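Local coordinates for putative transcriptional regulator (Bacillus cytotoxicus NVH 391-98, PDB 3K4H), which is a putative LacI-type transcriptional regulator whose periplasmic-binding-protein-like fold holds a glucose-containing glycan, probably in the manner of an effector sugar, at residues V14-A19 / L75-E80; L129-I134 / P192-M197; I203-L208 / E234-P239. All coordinates share one frame; numbering follows the deposited sequence.

Contact 1 (14-19 / 75-80) joins the loops that follow strands 10-14 and 72-75 of the first sheet, whereas contacts 2 and 3 belong to the second sheet and its covering elements, on the opposite side of the chain's centre. The bound sugar is closest to contact 1, which supplies Leu76, Tyr77 and Ser78 to the glycan pocket; in contact 3 the Leu205 side chain stays about 12 Å from a glucose. Centre to centre, contact 1 is about 31 Å from contact 2 and about 25 Å from contact 3. Contacts 2 and 3 have centres about 17 Å apart and meet directly, Ile196 CD1 packing 4.3 Å from Val207 CG1 where strand 195-198 leads on into helix 201-213.

Contact 1: V14-A19 / L75-E80; sequences VMPSSA and LLYSRE. With GLC (alpha-D-glucopyranose), chain C.
Val14 O is the acceptor on which the two strand ends close: Leu76 N donates to it over 2.9 Å, nearly straight at the hydrogen (165°) and almost in line with the carbonyl. The Leu76 methyl CD2 approaches the same oxygen to 3.4 Å, and the Tyr77 ring turns an edge to it through CD1. At the strand ends Val14 and Leu75 form a parallel bridge, their side chains lying side by side with Val14 CB 3.6 Å from Leu75 CD2. Strands 10-14 and 72-75 are neighbours in a parallel sheet of the periplasmic binding protein-like fold, and the segments run from the last residue of each strand into the loop at its C-terminal end. Here the sugar is met: glucose O2 donates to Leu76 O over 2.8 Å, and Asn113 and Asn115 also hold that glucose.

Beyond the strands, Pro16 sets its CA over one face of the Tyr77 ring, 3.9 Å from the centroid and 12° off the normal, a CH-pi contact, while Pro16 CG slides past to reach Tyr77 CB at 3.5 Å. The bent chain of selenomethionine Met15 brings CE within 3.7 Å of Leu76 CD2, and both side chains touch helix 27-41. Arg79 bends at chi3 (-68°) to bring NH2 to Pro16 O, a weak hydrogen bond at the guanidinium edge, and forms long, weak ion pairs with Asp142 and Asp82.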
loop_
_atom_site.group_PDB
_atom_site.type_symbol
_atom_site.label_atom_id
_atom_site.label_comp_id
_atom_site.label_asym_id
_atom_site.label_seq_id
_atom_site.Cartn_x
_atom_site.Cartn_y
_atom_site.Cartn_z
ATOM N N VAL A 14 23.096 -2.521 -1.780
ATOM C CA VAL A 14 23.540 -1.158 -1.938
ATOM C C VAL A 14 22.942 -0.284 -0.855
ATOM O O VAL A 14 21.724 -0.247 -0.652
ATOM C CB VAL A 14 23.223 -0.610 -3.338
ATOM C CG1 VAL A 14 23.716 0.805 -3.487
ATOM C CG2 VAL A 14 23.856 -1.476 -4.391
HETATM N N MSE A 15 23.835 0.403 -0.146
HETATM C CA MSE A 15 23.457 1.376 0.845
HETATM C C MSE A 15 23.237 2.795 0.295
HETATM O O MSE A 15 23.605 3.094 -0.837
HETATM C CB MSE A 15 24.514 1.386 1.914
HETATM C CG MSE A 15 24.028 0.765 3.174
HETATM SE SE MSE A 15 24.601 -1.080 3.525
HETATM C CE MSE A 15 22.806 -1.708 3.920
ATOM N N PRO A 16 22.628 3.678 1.086
ATOM C CA PRO A 16 22.565 5.082 0.689
ATOM C C PRO A 16 23.885 5.800 0.906
ATOM O O PRO A 16 24.050 6.906 0.416
ATOM C CB PRO A 16 21.512 5.677 1.601
ATOM C CG PRO A 16 20.941 4.571 2.348
ATOM C CD PRO A 16 21.817 3.421 2.288
ATOM N N SER A 17 24.821 5.161 1.599
ATOM C CA SER A 17 26.110 5.758 1.932
ATOM C C SER A 17 27.049 4.696 2.533
ATOM O O SER A 17 26.696 3.510 2.603
ATOM C CB SER A 17 25.927 6.953 2.888
ATOM O OG SER A 17 27.150 7.636 3.087
ATOM N N SER A 18 28.242 5.119 2.956
ATOM C CA SER A 18 29.284 4.185 3.408
ATOM C C SER A 18 28.722 3.093 4.323
ATOM O O SER A 18 27.947 3.392 5.241
ATOM C CB SER A 18 30.422 4.942 4.119
ATOM O OG SER A 18 29.975 5.580 5.312
ATOM N N ALA A 19 29.096 1.840 4.085
ATOM C CA ALA A 19 28.644 0.760 4.952
ATOM C C ALA A 19 28.887 1.095 6.431
ATOM O O ALA A 19 28.136 0.658 7.307
ATOM C CB ALA A 19 29.319 -0.531 4.583
ATOM N N LEU A 75 18.448 -2.757 -3.457
ATOM C CA LEU A 75 18.766 -1.399 -3.001
ATOM C C LEU A 75 18.099 -1.184 -1.651
ATOM O O LEU A 75 16.867 -1.314 -1.533
ATOM C CB LEU A 75 18.262 -0.377 -4.011
ATOM C CG LEU A 75 19.146 -0.075 -5.214
ATOM C CD1 LEU A 75 18.367 0.610 -6.280
ATOM C CD2 LEU A 75 20.259 0.853 -4.779
ATOM N N LEU A 76 18.894 -0.889 -0.626
ATOM C CA LEU A 76 18.356 -0.783 0.739
ATOM C C LEU A 76 17.748 0.575 1.025
ATOM O O LEU A 76 17.475 0.927 2.176
ATOM C CB LEU A 76 19.416 -1.096 1.780
ATOM C CG LEU A 76 19.717 -2.567 2.007
ATOM C CD1 LEU A 76 18.486 -3.315 1.660
ATOM C CD2 LEU A 76 20.855 -3.051 1.129
ATOM N N TYR A 77 17.541 1.337 -0.030
ATOM C CA TYR A 77 17.082 2.689 0.110
ATOM C C TYR A 77 16.369 3.114 -1.183
ATOM O O TYR A 77 16.446 2.396 -2.193
ATOM C CB TYR A 77 18.265 3.601 0.385
ATOM C CG TYR A 77 19.111 3.822 -0.828
ATOM C CD1 TYR A 77 20.033 2.868 -1.234
ATOM C CD2 TYR A 77 18.971 4.975 -1.584
ATOM C CE1 TYR A 77 20.813 3.065 -2.355
ATOM C CE2 TYR A 77 19.742 5.189 -2.712
ATOM C CZ TYR A 77 20.665 4.228 -3.093
ATOM O OH TYR A 77 21.428 4.422 -4.212
ATOM N N SER A 78 15.680 4.262 -1.132
ATOM C CA SER A 78 15.016 4.816 -2.286
ATOM C C SER A 78 15.118 6.319 -2.353
ATOM O O SER A 78 14.424 7.053 -1.645
ATOM C CB SER A 78 13.566 4.404 -2.339
ATOM O OG SER A 78 12.930 5.118 -3.376
ATOM N N ARG A 79 15.989 6.752 -3.254
ATOM C CA ARG A 79 16.303 8.140 -3.442
ATOM C C ARG A 79 15.807 8.552 -4.796
ATOM O O ARG A 79 15.816 7.766 -5.729
ATOM C CB ARG A 79 17.813 8.337 -3.394
ATOM C CG ARG A 79 18.206 9.787 -3.226
ATOM C CD ARG A 79 19.683 9.977 -3.325
ATOM N NE ARG A 79 20.386 9.386 -2.190
ATOM C CZ ARG A 79 21.276 8.397 -2.284
ATOM N NH1 ARG A 79 21.601 7.866 -3.469
ATOM N NH2 ARG A 79 21.848 7.944 -1.172
ATOM N N GLU A 80 15.381 9.808 -4.876
ATOM C CA GLU A 80 14.982 10.485 -6.102
ATOM C C GLU A 80 16.203 10.736 -7.019
ATOM O O GLU A 80 17.241 11.235 -6.549
ATOM C CB GLU A 80 14.338 11.813 -5.698
ATOM C CG GLU A 80 13.373 12.413 -6.711
ATOM C CD GLU A 80 13.099 13.894 -6.451
ATOM O OE1 GLU A 80 13.338 14.345 -5.304
ATOM O OE2 GLU A 80 12.660 14.600 -7.397
HETATM C C1 GLC C . 14.144 1.888 4.632
HETATM C C2 GLC C . 14.348 2.119 3.150
HETATM C C3 GLC C . 13.186 2.976 2.678
HETATM C C4 GLC C . 11.845 2.274 2.959
HETATM C C5 GLC C . 11.750 1.870 4.412
HETATM C C6 GLC C . 10.506 1.038 4.605
HETATM O O2 GLC C . 15.567 2.802 2.964
HETATM O O3 GLC C . 13.433 3.293 1.326
HETATM O O4 GLC C . 10.769 3.148 2.833
HETATM O O5 GLC C . 12.923 1.186 4.837
HETATM O O6 GLC C . 9.621 1.833 5.347
#

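Contact 2: L129-I134 / P192-M197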
loop_
_atom_site.group_PDB
_atom_site.type_symbol
_atom_site.label_atom_id
_atom_site.label_comp_id
_atom_site.label_asym_id
_atom_site.label_seq_id
_atom_site.Cartn_x
_atom_site.Cartn_y
_atom_site.Cartn_z
ATOM N N LEU A 129 -5.132 13.212 20.748
ATOM C CA LEU A 129 -4.620 13.580 22.079
ATOM C C LEU A 129 -4.758 15.064 22.399
ATOM O O LEU A 129 -4.391 15.489 23.494
ATOM C CB LEU A 129 -3.150 13.198 22.229
ATOM C CG LEU A 129 -2.777 11.736 22.486
ATOM C CD1 LEU A 129 -1.253 11.590 22.500
ATOM C CD2 LEU A 129 -3.422 11.207 23.786
ATOM N N GLY A 130 -5.258 15.849 21.441
ATOM C CA GLY A 130 -5.394 17.287 21.615
ATOM C C GLY A 130 -4.209 18.162 21.237
ATOM O O GLY A 130 -4.237 19.372 21.471
ATOM N N HIS A 131 -3.158 17.587 20.657
ATOM C CA HIS A 131 -2.059 18.415 20.172
ATOM C C HIS A 131 -2.486 19.138 18.902
ATOM O O HIS A 131 -3.203 18.589 18.086
ATOM C CB HIS A 131 -0.781 17.595 19.960
ATOM C CG HIS A 131 -0.182 17.071 21.230
ATOM N ND1 HIS A 131 0.638 17.831 22.035
ATOM C CD2 HIS A 131 -0.291 15.863 21.838
ATOM C CE1 HIS A 131 1.025 17.109 23.073
ATOM N NE2 HIS A 131 0.467 15.914 22.984
ATOM N N LYS A 132 -2.072 20.391 18.758
ATOM C CA LYS A 132 -2.452 21.194 17.592
ATOM C C LYS A 132 -1.224 21.822 16.935
ATOM O O LYS A 132 -1.326 22.437 15.865
ATOM C CB LYS A 132 -3.420 22.291 18.002
ATOM C CG LYS A 132 -4.818 21.810 18.288
ATOM C CD LYS A 132 -5.521 22.714 19.303
ATOM C CE LYS A 132 -7.035 22.484 19.305
ATOM N NZ LYS A 132 -7.396 21.020 19.342
ATOM N N GLN A 133 -0.078 21.690 17.604
ATOM C CA GLN A 133 1.179 22.250 17.134
ATOM C C GLN A 133 2.171 21.089 17.151
ATOM O O GLN A 133 2.795 20.759 18.177
ATOM C CB GLN A 133 1.623 23.453 17.983
ATOM C CG GLN A 133 0.469 24.224 18.622
ATOM C CD GLN A 133 0.834 25.633 19.083
ATOM O OE1 GLN A 133 0.200 26.613 18.671
ATOM N NE2 GLN A 133 1.844 25.745 19.946
ATOM N N ILE A 134 2.262 20.448 15.990
ATOM C CA ILE A 134 2.936 19.170 15.818
ATOM C C ILE A 134 4.037 19.364 14.779
ATOM O O ILE A 134 3.779 19.894 13.704
ATOM C CB ILE A 134 1.918 18.114 15.358
ATOM C CG1 ILE A 134 0.773 18.008 16.381
ATOM C CG2 ILE A 134 2.582 16.767 15.100
ATOM C CD1 ILE A 134 -0.512 17.422 15.830
ATOM N N PRO A 192 6.751 27.101 20.046
ATOM C CA PRO A 192 7.263 25.764 19.705
ATOM C C PRO A 192 6.167 24.709 19.585
ATOM O O PRO A 192 5.009 24.985 19.913
ATOM C CB PRO A 192 8.223 25.436 20.871
ATOM C CG PRO A 192 8.562 26.741 21.464
ATOM C CD PRO A 192 7.282 27.548 21.348
ATOM N N PRO A 193 6.517 23.503 19.113
ATOM C CA PRO A 193 5.494 22.476 19.038
ATOM C C PRO A 193 5.298 21.828 20.388
ATOM O O PRO A 193 6.194 21.888 21.223
ATOM C CB PRO A 193 6.115 21.454 18.083
ATOM C CG PRO A 193 7.604 21.610 18.252
ATOM C CD PRO A 193 7.826 23.045 18.586
ATOM N N THR A 194 4.152 21.194 20.602
ATOM C CA THR A 194 3.971 20.368 21.804
ATOM C C THR A 194 4.114 18.855 21.530
ATOM O O THR A 194 4.337 18.081 22.433
ATOM C CB THR A 194 2.630 20.656 22.508
ATOM O OG1 THR A 194 1.549 20.217 21.690
ATOM C CG2 THR A 194 2.456 22.117 22.765
ATOM N N ALA A 195 3.962 18.433 20.285
ATOM C CA ALA A 195 4.253 17.047 19.914
ATOM C C ALA A 195 5.248 17.072 18.751
ATOM O O ALA A 195 5.342 18.087 18.029
ATOM C CB ALA A 195 2.972 16.280 19.542
ATOM N N ILE A 196 5.998 15.974 18.609
ATOM C CA ILE A 196 7.022 15.812 17.589
ATOM C C ILE A 196 7.018 14.394 16.966
ATOM O O ILE A 196 7.020 13.386 17.674
ATOM C CB ILE A 196 8.405 16.097 18.178
ATOM C CG1 ILE A 196 8.508 17.564 18.631
ATOM C CG2 ILE A 196 9.501 15.750 17.195
ATOM C CD1 ILE A 196 9.788 17.933 19.454
HETATM N N MSE A 197 7.014 14.318 15.635
HETATM C CA MSE A 197 7.182 13.037 14.964
HETATM C C MSE A 197 8.561 12.950 14.340
HETATM O O MSE A 197 8.944 13.771 13.524
HETATM C CB MSE A 197 6.093 12.798 13.921
HETATM C CG MSE A 197 6.109 11.395 13.298
HETATM SE SE MSE A 197 4.690 11.172 11.912
HETATM C CE MSE A 197 5.721 11.795 10.369
#
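Ile134 and Ala195 form a parallel bridge with their CA atoms 4.8 Å apart, and just before it Gln133 O receives two successive amides, Thr194 N at 2.8 Å and, more weakly, Ala195 N at 3.3 Å. Ile134 CA adds a CA-H...O contact of 3.4 Å to Ala195 O.

The side chains that carry the contact are His131, Thr194 and Ala195. At the imidazole edge a hydrogen bond joins Thr194 OG1 and His131 ND1, 2.6 Å long and nearly straight (170°). Over one face of the same ring stands Ala195 CB, 3.8 Å from the centroid and 17° off the normal, a CH-pi contact.

This is the entry end of two adjacent strands, 134-138 and 195-198, in the second sheet of the periplasmic binding protein-like fold. Gly130, with its positive phi (88°), closes helix 115-128 in a Schellman motif, and His131 follows directly, in the loop between that helix and strand 134-138. Its ring is also stacked with His287 of the C-terminal tag, and NE2 makes a weak hydrogen bond to Ser223 OG. Ile134 CG1 touches Ala195 CB at 4.2 Å, facing helix 115-128.

Contact 3: I203-L208 / E234-P239; sequences IGLGVL and EIASPP
Leu208 carries its side chain from helix 201-213 to the 236-238 turn, its CB directed at that segment and its CG forking just short of it. With CD1 anti to CA (chi2 -175°), this methyl forms the extended tip. It meets Ala236 CB at 4.1 Å and borders two carbonyl oxygens, Ser237 O at 4.0 Å and Pro238 O at 4.1 Å. The other branch, CD2, crosses toward the proline ring and touches Pro238 CD at 4.1 Å. The peptide bond before Pro238 is cis, which sets Ser237 O and Pro238 CD on the same side of it, and Leu208 CD2 lies near both.

One turn earlier on the helix, Leu205 reaches Ala236 from another direction: its CD2 comes to 3.5 Å from Ala236 CB. The alanine methyl is thus shared by two leucines three residues apart. All of these meetings are apolar or van der Waals in kind, and together they bury 143 Å².

Helix 201-213 follows strand 195-198 and packs on the second sheet of the periplasmic binding protein-like fold, turning Val207 to Ile137 and Ile224. Leu208 touches Ile224 and Val218 as well as the turn joining helix 231-235 to strand 241-244.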
loop_
_atom_site.group_PDB
_atom_site.type_symbol
_atom_site.label_atom_id
_atom_site.label_comp_id
_atom_site.label_asym_id
_atom_site.label_seq_id
_atom_site.Cartn_x
_atom_site.Cartn_y
_atom_site.Cartn_z
ATOM N N ILE A 203 16.916 9.776 15.746
ATOM C CA ILE A 203 16.508 11.155 15.898
ATOM C C ILE A 203 15.610 11.276 17.129
ATOM O O ILE A 203 15.671 12.258 17.846
ATOM C CB ILE A 203 15.741 11.636 14.653
ATOM C CG1 ILE A 203 16.539 11.304 13.383
ATOM C CG2 ILE A 203 15.449 13.130 14.745
ATOM C CD1 ILE A 203 15.829 11.614 12.071
ATOM N N GLY A 204 14.780 10.263 17.363
ATOM C CA GLY A 204 13.912 10.213 18.529
ATOM C C GLY A 204 14.756 10.226 19.777
ATOM O O GLY A 204 14.491 10.973 20.722
ATOM N N LEU A 205 15.805 9.420 19.774
ATOM C CA LEU A 205 16.577 9.240 20.990
ATOM C C LEU A 205 17.300 10.528 21.294
ATOM O O LEU A 205 17.421 10.912 22.460
ATOM C CB LEU A 205 17.521 8.027 20.899
ATOM C CG LEU A 205 16.705 6.724 21.008
ATOM C CD1 LEU A 205 17.485 5.522 20.555
ATOM C CD2 LEU A 205 16.117 6.506 22.424
ATOM N N GLY A 206 17.742 11.208 20.233
ATOM C CA GLY A 206 18.446 12.451 20.367
ATOM C C GLY A 206 17.512 13.555 20.793
ATOM O O GLY A 206 17.897 14.434 21.552
ATOM N N VAL A 207 16.288 13.523 20.294
ATOM C CA VAL A 207 15.316 14.540 20.612
ATOM C C VAL A 207 15.139 14.467 22.127
ATOM O O VAL A 207 15.338 15.467 22.826
ATOM C CB VAL A 207 13.992 14.342 19.788
ATOM C CG1 VAL A 207 12.797 15.037 20.418
ATOM C CG2 VAL A 207 14.165 14.867 18.349
ATOM N N LEU A 208 14.845 13.263 22.631
ATOM C CA LEU A 208 14.732 12.989 24.061
ATOM C C LEU A 208 15.865 13.528 24.915
ATOM O O LEU A 208 15.628 14.162 25.920
ATOM C CB LEU A 208 14.688 11.503 24.294
ATOM C CG LEU A 208 13.406 10.838 24.700
ATOM C CD1 LEU A 208 13.775 9.407 24.956
ATOM C CD2 LEU A 208 12.891 11.490 26.006
ATOM N N GLU A 234 13.338 0.738 23.266
ATOM C CA GLU A 234 12.635 -0.024 24.312
ATOM C C GLU A 234 13.087 0.365 25.711
ATOM O O GLU A 234 12.338 0.268 26.688
ATOM C CB GLU A 234 12.842 -1.523 24.112
ATOM C CG GLU A 234 11.940 -2.118 23.049
ATOM C CD GLU A 234 12.310 -3.547 22.665
ATOM O OE1 GLU A 234 12.151 -4.455 23.511
ATOM O OE2 GLU A 234 12.740 -3.761 21.504
ATOM N N ILE A 235 14.311 0.868 25.769
ATOM C CA ILE A 235 15.056 1.029 27.005
ATOM C C ILE A 235 15.397 2.499 27.294
ATOM O O ILE A 235 16.041 2.812 28.309
ATOM C CB ILE A 235 16.309 0.114 26.928
ATOM C CG1 ILE A 235 16.416 -0.765 28.169
ATOM C CG2 ILE A 235 17.577 0.835 26.425
ATOM C CD1 ILE A 235 15.654 -2.085 28.004
ATOM N N ALA A 236 14.922 3.363 26.436
ATOM C CA ALA A 236 15.142 4.756 26.568
ATOM C C ALA A 236 14.348 5.142 27.735
ATOM O O ALA A 236 13.411 4.488 28.071
ATOM C CB ALA A 236 14.628 5.436 25.406
ATOM N N SER A 237 14.714 6.213 28.391
ATOM C CA SER A 237 13.890 6.618 29.467
ATOM C C SER A 237 13.276 7.914 29.111
ATOM O O SER A 237 13.966 8.885 28.965
ATOM C CB SER A 237 14.757 6.824 30.676
ATOM O OG SER A 237 15.367 8.073 30.594
ATOM N N PRO A 238 11.963 7.974 29.115
ATOM C CA PRO A 238 11.071 6.841 29.191
ATOM C C PRO A 238 11.056 6.160 27.897
ATOM O O PRO A 238 11.396 6.753 26.947
ATOM C CB PRO A 238 9.748 7.496 29.381
ATOM C CG PRO A 238 9.861 8.684 28.765
ATOM C CD PRO A 238 11.196 9.191 28.929
ATOM N N PRO A 239 10.646 4.931 27.838
ATOM C CA PRO A 239 10.637 4.232 26.574
ATOM C C PRO A 239 9.824 4.923 25.518
ATOM O O PRO A 239 8.765 5.386 25.760
ATOM C CB PRO A 239 9.970 2.935 26.945
ATOM C CG PRO A 239 10.322 2.745 28.291
ATOM C CD PRO A 239 10.281 4.039 28.928
#